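Local coordinates for p800 reaction center core protein (Heliobacterium modesticaldum, PDB 5V8K), which forms the core of a homodimeric photosynthetic reaction center, carrying bacteriochlorophyll g pigments and ligands for an iron-sulfur cluster that probably takes part in electron transfer, at residues Y478-L482 with P496-M500. Residue numbers count along the deposited sequence, not the author numbering.
Sequences YQAAL and PLTNM
Residues 478-482 form one turn of helix 475-488, closed by the backbone hydrogen bond from Leu482 N to Tyr478 O (2.8 Å), while residues 496-500 run past it as an irregular loop before helix 502-513, extended from Pro496 to Thr498 and turning at Asn499 (phi/psi -93/20). The two segments are in register at Tyr478 with Asn499 (CA to CA 6.6 Å) and Leu482 with Leu497 (CA to CA 6.3 Å), so the loop retraces the helix in the opposite sense. One hydrogen bond joins them: Tyr478, chi1 t, lays its ring alongside the loop, from Asn499 back to Leu497, and donates from OH to Leu497 O at 2.8 Å, with this carbonyl near the ring plane. Asn499 CB lies 3.6 Å from the centroid of the Tyr478 ring, almost on its normal, giving a CH-pi contact over the face. Apolar packing centres on Leu497 (chi1 t, chi2 p): its CG is 4.3 Å from Tyr478 CE1, its CD2 4.3 Å from Ala481 CB, and its CB 4.1 Å from Leu482 CD1. Thr498 turns its CB away from the helix; its OG1 accepts from Met500 N at 3.2 Å and is also hydrogen-bonded to Gly461 O. Asp460, next to Gly461, and Gln509 belong to the calcium site, with the ion about 9 Å from the Thr498 side chain. The arrangement is thus a helix-loop contact beside the calcium site, its loop bent by an ST turn.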
# COMPACT_ATOMS: atom_id res chain seq x y z
N TYR A 478 9.39 -3.57 -30.48
CA TYR A 478 8.05 -3.00 -30.34
C TYR A 478 7.34 -2.91 -31.70
O TYR A 478 6.19 -3.32 -31.83
CB TYR A 478 8.14 -1.63 -29.69
CG TYR A 478 6.83 -0.91 -29.78
CD1 TYR A 478 5.71 -1.39 -29.14
CD2 TYR A 478 6.71 0.23 -30.55
CE1 TYR A 478 4.48 -0.72 -29.26
CE2 TYR A 478 5.52 0.90 -30.65
CZ TYR A 478 4.41 0.42 -30.00
OH TYR A 478 3.21 1.08 -30.13
N GLN A 479 8.03 -2.39 -32.73
CA GLN A 479 7.39 -2.17 -34.03
C GLN A 479 6.99 -3.48 -34.68
O GLN A 479 5.92 -3.57 -35.29
CB GLN A 479 8.31 -1.39 -34.96
CG GLN A 479 8.62 0.03 -34.50
CD GLN A 479 7.40 0.94 -34.56
OE1 GLN A 479 6.47 0.71 -35.34
NE2 GLN A 479 7.40 1.98 -33.72
N ALA A 480 7.82 -4.51 -34.57
CA ALA A 480 7.43 -5.81 -35.13
C ALA A 480 6.22 -6.36 -34.39
O ALA A 480 5.32 -6.93 -35.01
CB ALA A 480 8.60 -6.80 -35.07
N ALA A 481 6.19 -6.19 -33.07
CA ALA A 481 5.06 -6.64 -32.27
C ALA A 481 3.79 -5.88 -32.63
O ALA A 481 2.69 -6.45 -32.66
CB ALA A 481 5.39 -6.46 -30.79
N LEU A 482 3.92 -4.59 -32.90
CA LEU A 482 2.77 -3.78 -33.28
C LEU A 482 2.20 -4.24 -34.62
O LEU A 482 0.98 -4.28 -34.78
CB LEU A 482 3.19 -2.32 -33.34
CG LEU A 482 2.14 -1.31 -33.85
CD1 LEU A 482 0.99 -1.23 -32.89
CD2 LEU A 482 2.76 0.01 -33.99
N PRO A 496 -5.22 0.02 -29.05
CA PRO A 496 -3.90 0.03 -29.67
C PRO A 496 -2.86 -0.56 -28.74
O PRO A 496 -2.92 -0.40 -27.51
CB PRO A 496 -3.62 1.52 -29.89
CG PRO A 496 -4.67 2.24 -29.22
CD PRO A 496 -5.53 1.31 -28.44
N LEU A 497 -1.88 -1.25 -29.32
CA LEU A 497 -0.73 -1.68 -28.53
C LEU A 497 0.20 -0.49 -28.32
O LEU A 497 0.82 -0.01 -29.27
CB LEU A 497 -0.02 -2.84 -29.23
CG LEU A 497 1.18 -3.37 -28.45
CD1 LEU A 497 0.72 -4.03 -27.19
CD2 LEU A 497 1.91 -4.36 -29.31
N THR A 498 0.27 0.02 -27.10
CA THR A 498 1.23 1.06 -26.78
C THR A 498 2.61 0.43 -26.49
O THR A 498 2.76 -0.77 -26.32
CB THR A 498 0.78 1.88 -25.56
OG1 THR A 498 0.97 1.12 -24.36
CG2 THR A 498 -0.71 2.32 -25.65
N ASN A 499 3.62 1.27 -26.42
CA ASN A 499 4.95 0.88 -25.99
C ASN A 499 5.16 1.09 -24.50
O ASN A 499 6.31 1.12 -24.05
CB ASN A 499 6.01 1.63 -26.79
CG ASN A 499 6.06 3.12 -26.48
OD1 ASN A 499 5.17 3.69 -25.86
ND2 ASN A 499 7.15 3.76 -26.90
N MET A 500 4.08 1.20 -23.73
CA MET A 500 4.15 1.55 -22.31
C MET A 500 3.88 0.34 -21.43
O MET A 500 2.78 -0.21 -21.43
CB MET A 500 3.15 2.65 -21.95
CG MET A 500 3.37 3.97 -22.70
SD MET A 500 2.21 5.25 -22.12
CE MET A 500 0.67 4.63 -22.75